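Local coordinates for N-acetylmuramoyl-L-alanine amidase (Mycobacteroides abscessus, PDB 7AGO), which cleaves the amide bond between N-acetylmuramic acid and the L-alanine of the peptide stem in cell-wall peptidoglycan, at the D-alpha-glutamine and alanine site. Numbering follows the deposited sequence.

The D-alpha-glutamine and alanine site. Residues 16, 36, 39-40, 87, 106, 166-169, 179, 181. With ZGL (D-alpha-glutamine), chain B; ALA (alanine), chain C.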
# COMPACT_ATOMS: atom_id res chain seq x y z
N HIS A 16 7.52 1.90 4.46
CA HIS A 16 8.62 2.51 5.20
C HIS A 16 9.03 1.70 6.43
O HIS A 16 8.45 0.64 6.71
CB HIS A 16 8.27 3.95 5.59
CG HIS A 16 7.75 4.74 4.43
ND1 HIS A 16 8.57 5.25 3.44
CD2 HIS A 16 6.48 5.05 4.06
CE1 HIS A 16 7.83 5.86 2.53
NE2 HIS A 16 6.56 5.75 2.88
N LYS A 36 16.88 3.57 -7.65
CA LYS A 36 16.39 4.58 -6.72
C LYS A 36 16.78 4.17 -5.31
O LYS A 36 17.33 3.10 -5.08
CB LYS A 36 14.88 4.78 -6.86
CG LYS A 36 14.06 3.59 -6.49
CD LYS A 36 12.60 3.84 -6.83
CE LYS A 36 12.03 5.05 -6.09
NZ LYS A 36 10.56 5.19 -6.31
N GLN A 39 15.32 3.04 0.59
CA GLN A 39 14.13 3.42 1.35
C GLN A 39 14.07 4.94 1.47
O GLN A 39 15.04 5.65 1.20
CB GLN A 39 14.11 2.81 2.76
CG GLN A 39 13.29 1.53 2.93
CD GLN A 39 11.81 1.68 2.59
OE1 GLN A 39 11.29 2.78 2.41
NE2 GLN A 39 11.13 0.55 2.50
N THR A 40 12.91 5.42 1.89
CA THR A 40 12.72 6.79 2.34
C THR A 40 12.01 6.75 3.68
O THR A 40 11.35 5.77 4.02
CB THR A 40 11.89 7.62 1.35
OG1 THR A 40 10.61 7.01 1.21
CG2 THR A 40 12.58 7.70 -0.02
N ILE A 87 13.22 -1.43 -0.61
CA ILE A 87 12.03 -1.61 -1.44
C ILE A 87 12.21 -2.75 -2.42
O ILE A 87 11.23 -3.44 -2.75
CB ILE A 87 11.64 -0.31 -2.17
CG1 ILE A 87 12.80 0.24 -3.00
CG2 ILE A 87 11.15 0.72 -1.17
CD1 ILE A 87 12.44 1.56 -3.72
N HIS A 106 0.36 2.92 2.24
CA HIS A 106 1.11 4.15 2.45
C HIS A 106 0.14 5.25 2.87
O HIS A 106 -1.08 5.09 2.78
CB HIS A 106 1.86 4.57 1.16
CG HIS A 106 3.12 3.80 0.91
ND1 HIS A 106 4.37 4.37 1.04
CD2 HIS A 106 3.33 2.51 0.54
CE1 HIS A 106 5.30 3.46 0.77
NE2 HIS A 106 4.69 2.33 0.46
N ASP A 166 7.29 4.82 -11.87
CA ASP A 166 8.45 5.21 -11.09
C ASP A 166 8.63 4.42 -9.80
O ASP A 166 9.62 4.64 -9.09
CB ASP A 166 8.38 6.71 -10.76
CG ASP A 166 7.12 7.08 -9.98
OD1 ASP A 166 6.04 6.53 -10.29
OD2 ASP A 166 7.20 7.92 -9.06
N LEU A 167 7.72 3.50 -9.47
CA LEU A 167 7.75 2.81 -8.18
C LEU A 167 8.34 1.41 -8.34
O LEU A 167 7.74 0.54 -8.97
CB LEU A 167 6.35 2.73 -7.58
CG LEU A 167 5.73 4.09 -7.23
CD1 LEU A 167 4.46 3.91 -6.42
CD2 LEU A 167 6.72 4.96 -6.46
N ALA A 168 9.50 1.19 -7.71
CA ALA A 168 10.17 -0.11 -7.81
C ALA A 168 9.31 -1.23 -7.25
O ALA A 168 9.27 -2.33 -7.80
CB ALA A 168 11.51 -0.07 -7.07
N GLY A 169 8.59 -0.96 -6.16
CA GLY A 169 7.73 -1.98 -5.57
C GLY A 169 6.61 -2.43 -6.49
O GLY A 169 6.11 -3.55 -6.35
N LEU A 179 -0.53 -0.35 -4.64
CA LEU A 179 -0.02 0.45 -3.53
C LEU A 179 -1.10 1.48 -3.23
O LEU A 179 -1.35 2.37 -4.06
CB LEU A 179 1.32 1.10 -3.87
CG LEU A 179 2.10 1.80 -2.75
CD1 LEU A 179 3.56 2.05 -3.17
CD2 LEU A 179 1.44 3.12 -2.35
N GLU A 181 -2.34 4.58 -1.29
CA GLU A 181 -2.14 5.77 -0.46
C GLU A 181 -3.49 6.12 0.16
O GLU A 181 -4.39 6.57 -0.55
CB GLU A 181 -1.59 6.92 -1.30
CG GLU A 181 -0.16 6.72 -1.82
CD GLU A 181 0.87 7.10 -0.80
OE1 GLU A 181 0.46 7.46 0.33
OE2 GLU A 181 2.10 7.05 -1.10
CD ZGL B . 9.40 4.50 -0.76
N ZGL B . 7.54 5.73 -1.84
O2 ZGL B . 8.57 3.98 -0.01
N1 ZGL B . 10.71 4.39 -0.60
CA ZGL B . 8.95 5.34 -1.95
CB ZGL B . 9.26 4.60 -3.25
C ZGL B . 8.92 2.38 -4.52
CG ZGL B . 8.64 3.21 -3.28
OXT ZGL B . 9.61 2.88 -5.44
O ZGL B . 8.45 1.24 -4.55
N ALA C . 5.17 8.23 -3.01
CA ALA C . 5.52 6.96 -2.40
C ALA C . 6.98 6.60 -2.67
O ALA C . 7.60 7.19 -3.57
CB ALA C . 4.60 5.85 -2.91
O HOH W 1 8.30 1.30 1.74
O HOH W 2 3.01 9.43 -2.48
O HOH W 3 9.62 7.52 -5.15
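The backbone at the start of helix 168-171 turns two amide N-H groups toward the side-chain (gamma) carboxylate of D-alpha-glutamine, Ala168 N reaching OXT and Gly169 N reaching O at 2.7 Å (160° at H). In this zinc-dependent N-acetylmuramoyl-L-alanine amidase the ligands form the dipeptide L-alanine-D-isoglutamine, a peptide-stem fragment, and the helix N-terminus would help to stabilise the carboxylate's negative charge. His16 NE2 and His106 ND1 converge, 3.2 Å apart, where the family's catalytic zinc binds. Lys36 adds a second donor to OXT beside Ala168 N: its chain starts from the crowded position between backbone N and carbonyl carbon (chi1 65°), bends at chi3, and brings NZ tip-on in a 2.6 Å salt bridge. NZ also donates a hydrogen bond to Asp166 O (3.0 Å), which helps to place the amine. Ile87 lies against the carboxylate with CD1 and the alpha-carboxamide (N1, O2) with CG2. Thr40 OG1 stands 3.2 Å from N1, close enough for a hydrogen bond, while a water joins O2 to His16 N and Gln39 NE2. Bonds within the pocket wall fix this corner: His16 ND1 donates in its ring plane to Thr40 O, fixing the ring's rotation, and Gln39 OE1 takes Thr40 N on an in-plane lone pair (3.1 Å). The alanine, peptide-bonded to ligand N, is poorly ordered, which suggests a looser hold; water bridges its O to Lys36 NZ. Its methyl sits over the His106 ring, toward the rim, with Leu167 CD1 and Leu179 CD1 alongside. Glu181, the probable catalytic glutamate, is linked from OE2 through water to the alanine N, the nitrogen freed on cleavage from muramic acid.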